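Local coordinates for protein serine-threonine phosphatase 2C (Toxoplasma gondii, PDB 2I44) that probably removes phosphate groups from serine and threonine residues of proteins, as a metal-dependent PP2C-family phosphatase, and holds calcium ions in this crystal, at residues G64-E69 / K126-L131; N119-L124 / D237-G242; T89-S94 / D102-Q107; C53-V58 / D73-Q78. All blocks are in the same frame, centred on the assembly; numbering follows the deposited sequence.

Contact 1: residues G64-E69 / K126-L131; sequences GDFASE and KMCEQL
Met127, a selenomethionine, is the first residue of 126-131 to meet Phe66. It does so with its CB, which lies 4.1 Å from Phe66 CZ, at the edge of the ring and near its plane. The two side chains run obliquely to each other.

Cys128 follows on the helix. Its SG is anti to the carbonyl carbon (chi1 -66°), and this sets the sulfur beside Phe66 CE2, at 3.5 Å. SG sits 4.7 Å from the centroid of the Phe66 ring and 76° off the ring normal. This is an edge-on Cys sulfur-aromatic contact, not a face-on one.

Phe66 stands in the first turn of helix 66-80. That helix follows the loop after strand 53-62, whose end carries the calcium ligands Asp60 and Gly61. The Phe66 side chain lies about 12 Å from a bound calcium ion, so it is not a ligand. It joins the start of one PP2C helix to the end of another, helix 98-130. CG of Phe66 is anti to the backbone N (chi1 -175°), which sends the ring across to the second helix. Lys133 and Ala136, in the loop that follows this helix, also touch the ring.

Leu131 comes last, just as the chain leaves the helix. Its backbone N still bonds to Met127 O. One branch, CD1, reaches the ring obliquely and lies 3.4 Å from Phe66 CE1 and 3.7 Å from Phe66 CZ.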
loop_
_atom_site.group_PDB
_atom_site.type_symbol
_atom_site.label_atom_id
_atom_site.label_comp_id
_atom_site.label_asym_id
_atom_site.label_seq_id
_atom_site.Cartn_x
_atom_site.Cartn_y
_atom_site.Cartn_z
ATOM N N GLY A 64 11.204 10.958 -7.427
ATOM C CA GLY A 64 12.113 9.902 -7.829
ATOM C C GLY A 64 11.525 8.563 -7.422
ATOM O O GLY A 64 10.574 8.516 -6.640
ATOM N N ASP A 65 12.079 7.475 -7.943
ATOM C CA ASP A 65 11.578 6.146 -7.612
ATOM C C ASP A 65 12.401 5.454 -6.523
ATOM O O ASP A 65 12.170 4.289 -6.210
ATOM C CB ASP A 65 11.551 5.256 -8.865
ATOM C CG ASP A 65 12.924 5.117 -9.527
ATOM O OD1 ASP A 65 13.954 5.292 -8.841
ATOM O OD2 ASP A 65 12.970 4.819 -10.743
ATOM N N PHE A 66 13.351 6.170 -5.936
ATOM C CA PHE A 66 14.209 5.570 -4.922
ATOM C C PHE A 66 13.491 4.869 -3.767
ATOM O O PHE A 66 13.782 3.715 -3.462
ATOM C CB PHE A 66 15.173 6.611 -4.348
ATOM C CG PHE A 66 16.161 6.035 -3.375
ATOM C CD1 PHE A 66 17.327 5.423 -3.825
ATOM C CD2 PHE A 66 15.911 6.074 -2.009
ATOM C CE1 PHE A 66 18.232 4.859 -2.920
ATOM C CE2 PHE A 66 16.806 5.513 -1.099
ATOM C CZ PHE A 66 17.969 4.904 -1.557
ATOM N N ALA A 67 12.567 5.560 -3.114
ATOM C CA ALA A 67 11.860 4.964 -1.987
ATOM C C ALA A 67 11.019 3.748 -2.366
ATOM O O ALA A 67 11.099 2.713 -1.698
ATOM C CB ALA A 67 10.994 6.010 -1.289
ATOM N N SER A 68 10.211 3.856 -3.420
ATOM C CA SER A 68 9.374 2.722 -3.823
ATOM C C SER A 68 10.211 1.557 -4.371
ATOM O O SER A 68 9.926 0.392 -4.095
ATOM C CB SER A 68 8.333 3.157 -4.863
ATOM O OG SER A 68 8.943 3.678 -6.036
ATOM N N GLU A 69 11.250 1.872 -5.139
ATOM C CA GLU A 69 12.101 0.836 -5.719
ATOM C C GLU A 69 12.778 -0.034 -4.659
ATOM O O GLU A 69 12.903 -1.252 -4.825
ATOM C CB GLU A 69 13.159 1.480 -6.621
ATOM C CG GLU A 69 14.260 0.545 -7.110
ATOM C CD GLU A 69 13.754 -0.658 -7.898
ATOM O OE1 GLU A 69 12.568 -0.685 -8.302
ATOM O OE2 GLU A 69 14.565 -1.581 -8.126
ATOM N N LYS A 126 17.898 5.075 6.433
ATOM C CA LYS A 126 19.351 5.024 6.571
ATOM C C LYS A 126 19.968 4.959 5.178
ATOM O O LYS A 126 21.056 5.483 4.944
ATOM C CB LYS A 126 19.775 3.798 7.385
ATOM C CG LYS A 126 19.405 3.884 8.855
ATOM C CD LYS A 126 19.740 2.590 9.576
ATOM C CE LYS A 126 19.145 2.572 10.972
ATOM N NZ LYS A 126 19.334 1.237 11.610
HETATM N N MSE A 127 19.273 4.304 4.252
HETATM C CA MSE A 127 19.769 4.215 2.888
HETATM C C MSE A 127 19.678 5.600 2.260
HETATM O O MSE A 127 20.579 6.029 1.533
HETATM C CB MSE A 127 18.937 3.237 2.065
HETATM C CG MSE A 127 19.079 1.781 2.476
HETATM SE SE MSE A 127 18.009 0.633 1.328
HETATM C CE MSE A 127 19.076 0.772 -0.294
ATOM N N CYS A 128 18.581 6.297 2.546
ATOM C CA CYS A 128 18.378 7.638 2.013
ATOM C C CYS A 128 19.459 8.578 2.534
ATOM O O CYS A 128 19.878 9.504 1.836
ATOM C CB CYS A 128 17.000 8.168 2.406
ATOM S SG CYS A 128 15.628 7.256 1.667
ATOM N N GLU A 129 19.898 8.335 3.767
ATOM C CA GLU A 129 20.942 9.141 4.389
ATOM C C GLU A 129 22.272 8.861 3.703
ATOM O O GLU A 129 23.068 9.769 3.466
ATOM C CB GLU A 129 21.051 8.810 5.881
ATOM C CG GLU A 129 22.246 9.452 6.571
ATOM C CD GLU A 129 22.278 10.958 6.392
ATOM O OE1 GLU A 129 21.328 11.630 6.847
ATOM O OE2 GLU A 129 23.247 11.475 5.791
ATOM N N GLN A 130 22.495 7.591 3.381
ATOM C CA GLN A 130 23.714 7.163 2.711
ATOM C C GLN A 130 23.833 7.755 1.318
ATOM O O GLN A 130 24.842 8.370 0.981
ATOM C CB GLN A 130 23.750 5.635 2.593
ATOM C CG GLN A 130 24.005 4.902 3.897
ATOM C CD GLN A 130 25.331 5.291 4.528
ATOM O OE1 GLN A 130 26.397 5.106 3.930
ATOM N NE2 GLN A 130 25.271 5.834 5.741
ATOM N N LEU A 131 22.791 7.575 0.514
ATOM C CA LEU A 131 22.795 8.052 -0.863
ATOM C C LEU A 131 22.255 9.468 -1.065
ATOM O O LEU A 131 21.960 9.870 -2.191
ATOM C CB LEU A 131 22.020 7.057 -1.735
ATOM C CG LEU A 131 22.371 5.590 -1.448
ATOM C CD1 LEU A 131 21.572 4.681 -2.373
ATOM C CD2 LEU A 131 23.866 5.355 -1.635
#

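Contact 2: residues N119-L124 / D237-G242; sequences NADNEL and DLKMYG
Lys239 and Asp121 form a salt bridge, with Lys239 NZ donating to Asp121 OD2 at 2.7 Å. The ammonium meets this oxygen on its syn side, 27° out of the carboxylate plane. The second oxygen, Asp121 OD1, lies 3.0 Å from Lys239 NZ. The lysine therefore faces both oxygens, though it leans toward OD2.

Lys239 NZ also donates to the carbonyl oxygens of Ala232 and Gly234. Asp121 OD1 accepts from Gly234 N, and OD2 accepts from Asn245 ND2. The buried carboxylate is thus gripped on both oxygens, and the nearby lysine probably helps it to stay ionised.

The two side chains approach from opposite directions. The lysine chain bends twice, at chi2 (47°) and at chi4 (-85°), on its way to the acid. The last methylene comes in beside the acid, with Lys239 CE 3.4 Å from Asp121 OD2. The backbones stay apart, 10.3 Å between Asp121 CA and Lys239 CA.

Lys239 belongs to a type I beta turn from Leu238 to Tyr241. The bridge pins this turn to helix 98-130, and Gly234 of strand 233-234 is a shared partner of both side chains. The turn lies in the loop between strands 233-234 and 248-253. Asp121 belongs to helix 98-130, where Ala120, Asp121 and Leu124 rest on Phe233 of strand 233-234, while Asn119, Ala120, Glu123 and Leu124 also touch helix 66-80.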
loop_
_atom_site.group_PDB
_atom_site.type_symbol
_atom_site.label_atom_id
_atom_site.label_comp_id
_atom_site.label_asym_id
_atom_site.label_seq_id
_atom_site.Cartn_x
_atom_site.Cartn_y
_atom_site.Cartn_z
ATOM N N ASN A 119 10.378 -0.992 10.940
ATOM C CA ASN A 119 11.723 -1.502 10.682
ATOM C C ASN A 119 12.126 -1.303 9.228
ATOM O O ASN A 119 13.281 -0.983 8.927
ATOM C CB ASN A 119 11.827 -2.983 11.065
ATOM C CG ASN A 119 11.728 -3.197 12.562
ATOM O OD1 ASN A 119 12.113 -2.328 13.346
ATOM N ND2 ASN A 119 11.223 -4.357 12.968
ATOM N N ALA A 120 11.172 -1.482 8.319
ATOM C CA ALA A 120 11.471 -1.287 6.910
ATOM C C ALA A 120 11.752 0.187 6.660
ATOM O O ALA A 120 12.585 0.532 5.825
ATOM C CB ALA A 120 10.313 -1.754 6.054
ATOM N N ASP A 121 11.070 1.070 7.382
ATOM C CA ASP A 121 11.311 2.489 7.160
ATOM C C ASP A 121 12.645 2.933 7.738
ATOM O O ASP A 121 13.331 3.762 7.146
ATOM C CB ASP A 121 10.193 3.362 7.733
ATOM C CG ASP A 121 10.293 4.802 7.250
ATOM O OD1 ASP A 121 10.366 5.005 6.015
ATOM O OD2 ASP A 121 10.307 5.727 8.090
ATOM N N ASN A 122 13.016 2.392 8.894
ATOM C CA ASN A 122 14.294 2.765 9.496
ATOM C C ASN A 122 15.413 2.392 8.537
ATOM O O ASN A 122 16.322 3.181 8.294
ATOM C CB ASN A 122 14.509 2.056 10.841
ATOM C CG ASN A 122 13.568 2.552 11.915
ATOM O OD1 ASN A 122 13.062 3.675 11.843
ATOM N ND2 ASN A 122 13.339 1.725 12.930
ATOM N N GLU A 123 15.331 1.195 7.970
ATOM C CA GLU A 123 16.355 0.733 7.046
ATOM C C GLU A 123 16.369 1.579 5.773
ATOM O O GLU A 123 17.433 1.926 5.258
ATOM C CB GLU A 123 16.124 -0.733 6.688
ATOM C CG GLU A 123 17.340 -1.384 6.049
ATOM C CD GLU A 123 17.041 -2.764 5.507
ATOM O OE1 GLU A 123 16.124 -3.426 6.045
ATOM O OE2 GLU A 123 17.726 -3.189 4.552
ATOM N N LEU A 124 15.186 1.907 5.269
ATOM C CA LEU A 124 15.089 2.726 4.065
ATOM C C LEU A 124 15.692 4.120 4.307
ATOM O O LEU A 124 16.498 4.606 3.510
ATOM C CB LEU A 124 13.625 2.865 3.629
ATOM C CG LEU A 124 13.376 3.717 2.380
ATOM C CD1 LEU A 124 14.059 3.076 1.179
ATOM C CD2 LEU A 124 11.878 3.852 2.127
ATOM N N ASP A 237 13.989 14.068 4.964
ATOM C CA ASP A 237 13.934 15.430 5.486
ATOM C C ASP A 237 12.556 15.962 5.884
ATOM O O ASP A 237 12.353 17.174 5.977
ATOM C CB ASP A 237 14.627 16.379 4.504
ATOM C CG ASP A 237 16.137 16.145 4.445
ATOM O OD1 ASP A 237 16.601 15.138 5.022
ATOM O OD2 ASP A 237 16.857 16.960 3.826
ATOM N N LEU A 238 11.620 15.052 6.129
ATOM C CA LEU A 238 10.278 15.419 6.576
ATOM C C LEU A 238 9.901 14.558 7.781
ATOM O O LEU A 238 8.974 14.878 8.533
ATOM C CB LEU A 238 9.246 15.215 5.459
ATOM C CG LEU A 238 9.273 16.172 4.263
ATOM C CD1 LEU A 238 8.219 15.750 3.254
ATOM C CD2 LEU A 238 9.044 17.610 4.733
ATOM N N LYS A 239 10.638 13.468 7.973
ATOM C CA LYS A 239 10.371 12.544 9.073
ATOM C C LYS A 239 10.511 13.196 10.452
ATOM O O LYS A 239 10.017 12.660 11.450
ATOM C CB LYS A 239 11.292 11.312 8.962
ATOM C CG LYS A 239 10.548 9.960 8.816
ATOM C CD LYS A 239 9.431 10.024 7.777
ATOM C CE LYS A 239 8.663 8.703 7.627
ATOM N NZ LYS A 239 9.301 7.733 6.674
HETATM N N MSE A 240 11.173 14.349 10.517
HETATM C CA MSE A 240 11.331 15.032 11.795
HETATM C C MSE A 240 10.321 16.167 11.894
HETATM O O MSE A 240 10.246 16.856 12.909
HETATM C CB MSE A 240 12.764 15.580 11.968
HETATM C CG MSE A 240 13.143 16.761 11.049
HETATM SE SE MSE A 240 13.603 16.274 9.206
HETATM C CE MSE A 240 15.483 15.872 9.470
ATOM N N TYR A 241 9.532 16.354 10.840
ATOM C CA TYR A 241 8.532 17.417 10.825
ATOM C C TYR A 241 7.083 16.933 10.752
ATOM O O TYR A 241 6.220 17.647 10.250
ATOM C CB TYR A 241 8.798 18.358 9.651
ATOM C CG TYR A 241 10.091 19.137 9.758
ATOM C CD1 TYR A 241 10.302 20.041 10.800
ATOM C CD2 TYR A 241 11.090 18.993 8.795
ATOM C CE1 TYR A 241 11.479 20.788 10.878
ATOM C CE2 TYR A 241 12.265 19.731 8.861
ATOM C CZ TYR A 241 12.454 20.626 9.901
ATOM O OH TYR A 241 13.611 21.360 9.940
ATOM N N GLY A 242 6.806 15.730 11.239
ATOM C CA GLY A 242 5.440 15.244 11.199
ATOM C C GLY A 242 5.129 14.083 10.270
ATOM O O GLY A 242 4.095 13.437 10.433
#

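Contact 3: residues T89-S94 / D102-Q107; sequences TEMLRS and DEKLPQ
Met91, a selenomethionine, reaches across to Lys104 and Leu105 with the end of its side chain. The chain leaves the backbone with CG anti to N (chi1 -171°) and stays extended at chi2. CB and CG serve as the stalk and carry the heavy atom toward the second helix. SE is the first atom to arrive. It lies 4.2 Å from Lys104 CB and 4.5 Å from the backbone nitrogen Leu105 N.

At chi3 (-72°) the chain turns, and the terminal methyl sits against the lysine, whose own bend at chi3 brings CD and CE past it as well as CB. The closest contacts of the methyl are with these methylenes. Met91 CE is 3.9 Å from Lys104 CB, 4.0 Å from Lys104 CD and 4.1 Å from Lys104 CE. The two side chains cross at about a right angle.

This is plain packing between consecutive helices, 83-92 and 98-130. They are joined by a short loop and run roughly antiparallel here, far from the calcium sites. The lysine side of the contact is exposed.

On the inner side stands Leu105, which is buried. Leu105 and Leu92 both touch Lys147, and Leu105 also rests on Phe149 of strand 149-155.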
loop_
_atom_site.group_PDB
_atom_site.type_symbol
_atom_site.label_atom_id
_atom_site.label_comp_id
_atom_site.label_asym_id
_atom_site.label_seq_id
_atom_site.Cartn_x
_atom_site.Cartn_y
_atom_site.Cartn_z
ATOM N N THR A 89 4.635 -17.869 13.174
ATOM C CA THR A 89 5.095 -19.108 12.582
ATOM C C THR A 89 5.029 -20.250 13.602
ATOM O O THR A 89 4.548 -21.334 13.288
ATOM C CB THR A 89 6.537 -18.959 12.050
ATOM O OG1 THR A 89 6.522 -18.128 10.883
ATOM C CG2 THR A 89 7.126 -20.314 11.675
ATOM N N GLU A 90 5.498 -20.000 14.821
ATOM C CA GLU A 90 5.483 -21.029 15.856
ATOM C C GLU A 90 4.078 -21.540 16.159
ATOM O O GLU A 90 3.873 -22.749 16.334
ATOM C CB GLU A 90 6.106 -20.494 17.143
ATOM C CG GLU A 90 7.546 -20.037 16.994
ATOM C CD GLU A 90 8.148 -19.601 18.318
ATOM O OE1 GLU A 90 8.293 -20.470 19.211
ATOM O OE2 GLU A 90 8.470 -18.396 18.464
HETATM N N MSE A 91 3.114 -20.623 16.219
HETATM C CA MSE A 91 1.732 -20.988 16.519
HETATM C C MSE A 91 1.083 -21.764 15.381
HETATM O O MSE A 91 0.288 -22.674 15.619
HETATM C CB MSE A 91 0.908 -19.742 16.823
HETATM C CG MSE A 91 -0.482 -20.057 17.358
HETATM SE SE MSE A 91 -1.467 -18.459 17.780
HETATM C CE MSE A 91 -0.493 -17.931 19.366
ATOM N N LEU A 92 1.412 -21.405 14.146
ATOM C CA LEU A 92 0.854 -22.113 12.999
ATOM C C LEU A 92 1.419 -23.533 12.950
ATOM O O LEU A 92 0.787 -24.443 12.418
ATOM C CB LEU A 92 1.178 -21.371 11.691
ATOM C CG LEU A 92 0.411 -20.067 11.428
ATOM C CD1 LEU A 92 0.949 -19.383 10.190
ATOM C CD2 LEU A 92 -1.073 -20.374 11.274
ATOM N N ARG A 93 2.612 -23.713 13.512
ATOM C CA ARG A 93 3.266 -25.018 13.529
ATOM C C ARG A 93 3.045 -25.773 14.840
ATOM O O ARG A 93 3.658 -26.819 15.069
ATOM C CB ARG A 93 4.769 -24.846 13.292
ATOM C CG ARG A 93 5.106 -24.359 11.896
ATOM C CD ARG A 93 6.590 -24.095 11.709
ATOM N NE ARG A 93 6.856 -23.624 10.354
ATOM C CZ ARG A 93 8.057 -23.283 9.894
ATOM N NH1 ARG A 93 9.124 -23.358 10.684
ATOM N NH2 ARG A 93 8.190 -22.867 8.639
ATOM N N SER A 94 2.162 -25.253 15.689
ATOM C CA SER A 94 1.894 -25.867 16.990
ATOM C C SER A 94 0.579 -26.633 17.049
ATOM O O SER A 94 -0.182 -26.662 16.087
ATOM C CB SER A 94 1.849 -24.794 18.069
ATOM O OG SER A 94 0.617 -24.097 17.992
ATOM N N ASP A 102 -7.235 -18.669 16.102
ATOM C CA ASP A 102 -8.104 -17.622 15.583
ATOM C C ASP A 102 -8.345 -16.488 16.563
ATOM O O ASP A 102 -8.773 -15.405 16.174
ATOM C CB ASP A 102 -9.439 -18.225 15.150
ATOM C CG ASP A 102 -9.334 -18.961 13.836
ATOM O OD1 ASP A 102 -8.268 -19.551 13.565
ATOM O OD2 ASP A 102 -10.322 -18.956 13.074
ATOM N N GLU A 103 -8.063 -16.726 17.837
ATOM C CA GLU A 103 -8.268 -15.692 18.833
ATOM C C GLU A 103 -7.019 -14.861 19.074
ATOM O O GLU A 103 -7.108 -13.678 19.393
ATOM C CB GLU A 103 -8.734 -16.319 20.145
ATOM C CG GLU A 103 -8.943 -15.318 21.260
ATOM C CD GLU A 103 -9.744 -15.897 22.409
ATOM O OE1 GLU A 103 -9.386 -16.997 22.891
ATOM O OE2 GLU A 103 -10.732 -15.253 22.831
ATOM N N LYS A 104 -5.852 -15.474 18.910
ATOM C CA LYS A 104 -4.598 -14.769 19.148
ATOM C C LYS A 104 -3.895 -14.311 17.868
ATOM O O LYS A 104 -3.161 -13.323 17.875
ATOM C CB LYS A 104 -3.657 -15.664 19.963
ATOM C CG LYS A 104 -4.310 -16.212 21.234
ATOM C CD LYS A 104 -3.376 -17.118 22.028
ATOM C CE LYS A 104 -2.281 -16.323 22.718
ATOM N NZ LYS A 104 -1.344 -17.209 23.474
ATOM N N LEU A 105 -4.139 -15.025 16.774
ATOM C CA LEU A 105 -3.520 -14.723 15.487
ATOM C C LEU A 105 -3.688 -13.275 15.023
ATOM O O LEU A 105 -2.738 -12.677 14.524
ATOM C CB LEU A 105 -4.046 -15.687 14.414
ATOM C CG LEU A 105 -3.329 -15.713 13.056
ATOM C CD1 LEU A 105 -1.847 -15.987 13.255
ATOM C CD2 LEU A 105 -3.939 -16.781 12.167
ATOM N N PRO A 106 -4.892 -12.693 15.178
ATOM C CA PRO A 106 -5.110 -11.307 14.750
ATOM C C PRO A 106 -4.160 -10.284 15.362
ATOM O O PRO A 106 -3.579 -9.472 14.642
ATOM C CB PRO A 106 -6.566 -11.054 15.132
ATOM C CG PRO A 106 -7.184 -12.397 14.915
ATOM C CD PRO A 106 -6.170 -13.318 15.563
ATOM N N GLN A 107 -3.993 -10.312 16.682
ATOM C CA GLN A 107 -3.097 -9.355 17.318
ATOM C C GLN A 107 -1.631 -9.624 16.991
ATOM O O GLN A 107 -0.819 -8.697 16.969
ATOM C CB GLN A 107 -3.298 -9.330 18.838
ATOM C CG GLN A 107 -4.548 -8.570 19.284
ATOM C CD GLN A 107 -4.738 -7.246 18.533
ATOM O OE1 GLN A 107 -5.663 -7.104 17.721
ATOM N NE2 GLN A 107 -3.858 -6.278 18.796
#

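Contact 4: residues C53-V58 / D73-Q78; sequences CAFFGV and DLVVPQ
Phe55 lies against two valines of the helix, Val75 and Val76, and meets each in a different way. Val76 slides past the phenylalanine in the opposite direction. Its CG2 stands 4.2 Å from the centroid of the Phe55 ring, 29° off the ring normal. This is an off-centre CH-pi contact. The methyl is displaced toward one side of the ring, with Val76 CG2 3.7 Å from Phe55 CD2.

Val75 crosses the phenylalanine at about a right angle and touches the far end of the ring. Its CG2 is 3.6 Å from both Phe55 CZ and Phe55 CE2, and its CB is 3.8 Å from Phe55 CZ. The approach is oblique. The ring reaches this far because CG is anti to the backbone N (chi1 175°), which carries it off the strand toward the helix.

All three residues are buried. Met116 of helix 98-130 touches both Phe55 and Val75. Phe56 and Val58 contact strand 313-320 of the second sheet. Strand 53-62 therefore packs against helix 66-80 through Phe55 and against the other sheet through its neighbours. This is one half of the PP2C fold, in which two antiparallel sheets form a sandwich with helices, here 66-80, packed on both outer faces.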
loop_
_atom_site.group_PDB
_atom_site.type_symbol
_atom_site.label_atom_id
_atom_site.label_comp_id
_atom_site.label_asym_id
_atom_site.label_seq_id
_atom_site.Cartn_x
_atom_site.Cartn_y
_atom_site.Cartn_z
ATOM N N CYS A 53 -0.713 -18.705 3.101
ATOM C CA CYS A 53 -0.092 -17.450 3.529
ATOM C C CYS A 53 0.539 -16.726 2.350
ATOM O O CYS A 53 1.254 -17.325 1.547
ATOM C CB CYS A 53 0.988 -17.700 4.579
ATOM S SG CYS A 53 0.364 -18.301 6.149
ATOM N N ALA A 54 0.282 -15.427 2.252
ATOM C CA ALA A 54 0.849 -14.640 1.169
ATOM C C ALA A 54 0.943 -13.178 1.566
ATOM O O ALA A 54 0.258 -12.733 2.488
ATOM C CB ALA A 54 0.001 -14.795 -0.090
ATOM N N PHE A 55 1.806 -12.446 0.866
ATOM C CA PHE A 55 2.010 -11.018 1.107
ATOM C C PHE A 55 1.682 -10.246 -0.167
ATOM O O PHE A 55 2.034 -10.671 -1.268
ATOM C CB PHE A 55 3.461 -10.731 1.495
ATOM C CG PHE A 55 3.767 -9.264 1.635
ATOM C CD1 PHE A 55 3.545 -8.604 2.840
ATOM C CD2 PHE A 55 4.257 -8.536 0.556
ATOM C CE1 PHE A 55 3.809 -7.243 2.970
ATOM C CE2 PHE A 55 4.523 -7.172 0.675
ATOM C CZ PHE A 55 4.299 -6.525 1.882
ATOM N N PHE A 56 1.015 -9.110 -0.004
ATOM C CA PHE A 56 0.645 -8.271 -1.137
ATOM C C PHE A 56 1.014 -6.830 -0.826
ATOM O O PHE A 56 0.660 -6.314 0.231
ATOM C CB PHE A 56 -0.859 -8.372 -1.392
ATOM C CG PHE A 56 -1.327 -9.769 -1.667
ATOM C CD1 PHE A 56 -1.178 -10.332 -2.932
ATOM C CD2 PHE A 56 -1.885 -10.541 -0.651
ATOM C CE1 PHE A 56 -1.581 -11.654 -3.180
ATOM C CE2 PHE A 56 -2.289 -11.860 -0.891
ATOM C CZ PHE A 56 -2.137 -12.415 -2.155
ATOM N N GLY A 57 1.703 -6.175 -1.754
ATOM C CA GLY A 57 2.094 -4.794 -1.528
ATOM C C GLY A 57 2.229 -3.973 -2.798
ATOM O O GLY A 57 2.741 -4.449 -3.808
ATOM N N VAL A 58 1.749 -2.737 -2.744
ATOM C CA VAL A 58 1.829 -1.819 -3.867
ATOM C C VAL A 58 2.382 -0.516 -3.303
ATOM O O VAL A 58 1.993 -0.095 -2.210
ATOM C CB VAL A 58 0.438 -1.586 -4.502
ATOM C CG1 VAL A 58 0.523 -0.505 -5.574
ATOM C CG2 VAL A 58 -0.077 -2.884 -5.108
ATOM N N ASP A 73 11.647 -4.276 -1.644
ATOM C CA ASP A 73 12.480 -5.439 -1.362
ATOM C C ASP A 73 12.784 -5.549 0.129
ATOM O O ASP A 73 13.437 -6.494 0.568
ATOM C CB ASP A 73 13.806 -5.363 -2.141
ATOM C CG ASP A 73 13.606 -5.161 -3.644
ATOM O OD1 ASP A 73 12.864 -5.942 -4.277
ATOM O OD2 ASP A 73 14.211 -4.218 -4.194
ATOM N N LEU A 74 12.310 -4.585 0.909
ATOM C CA LEU A 74 12.557 -4.597 2.345
ATOM C C LEU A 74 11.405 -5.123 3.193
ATOM O O LEU A 74 11.625 -5.645 4.286
ATOM C CB LEU A 74 12.911 -3.188 2.827
ATOM C CG LEU A 74 14.120 -2.494 2.192
ATOM C CD1 LEU A 74 14.276 -1.093 2.795
ATOM C CD2 LEU A 74 15.381 -3.322 2.425
ATOM N N VAL A 75 10.179 -4.985 2.699
ATOM C CA VAL A 75 9.007 -5.412 3.457
ATOM C C VAL A 75 8.906 -6.885 3.834
ATOM O O VAL A 75 8.639 -7.200 4.990
ATOM C CB VAL A 75 7.688 -4.990 2.748
ATOM C CG1 VAL A 75 7.548 -3.476 2.795
ATOM C CG2 VAL A 75 7.680 -5.473 1.308
ATOM N N VAL A 76 9.110 -7.796 2.889
ATOM C CA VAL A 76 9.008 -9.205 3.240
ATOM C C VAL A 76 10.126 -9.616 4.209
ATOM O O VAL A 76 9.857 -10.243 5.241
ATOM C CB VAL A 76 8.982 -10.103 1.974
ATOM C CG1 VAL A 76 9.063 -11.568 2.358
ATOM C CG2 VAL A 76 7.680 -9.862 1.215
ATOM N N PRO A 77 11.387 -9.252 3.913
ATOM C CA PRO A 77 12.463 -9.634 4.835
ATOM C C PRO A 77 12.237 -9.076 6.246
ATOM O O PRO A 77 12.395 -9.791 7.239
ATOM C CB PRO A 77 13.707 -9.055 4.169
ATOM C CG PRO A 77 13.365 -9.161 2.710
ATOM C CD PRO A 77 11.941 -8.658 2.684
ATOM N N GLN A 78 11.856 -7.807 6.336
ATOM C CA GLN A 78 11.611 -7.198 7.637
ATOM C C GLN A 78 10.418 -7.847 8.337
ATOM O O GLN A 78 10.427 -8.039 9.553
ATOM C CB GLN A 78 11.357 -5.694 7.487
ATOM C CG GLN A 78 12.602 -4.862 7.209
ATOM C CD GLN A 78 13.604 -4.888 8.358
ATOM O OE1 GLN A 78 13.283 -5.301 9.472
ATOM N NE2 GLN A 78 14.821 -4.428 8.092
#

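Overall arrangement
From the N terminus, residues 53-58 open contact 4 and 64-69 open contact 1. Residues 73-78 then close contact 4, so contacts 4 and 1 cross. Contact 3 opens and closes next, nested inside contact 1. Residues 119-124 open contact 2 before 126-131 close contact 1, so these two also cross. Contact 2 closes last, at 237-242. Together the contacts bind helices 66-80, 83-92 and 98-130 to one another, to strand 53-62 and to the loop after strand 233-234. Ala67 packs on Leu124 between contacts 1 and 2. A probable hydrogen bond between Gln78 and Glu123 joins contacts 4 and 2. Leu92 packs on Cys53 between contacts 3 and 4.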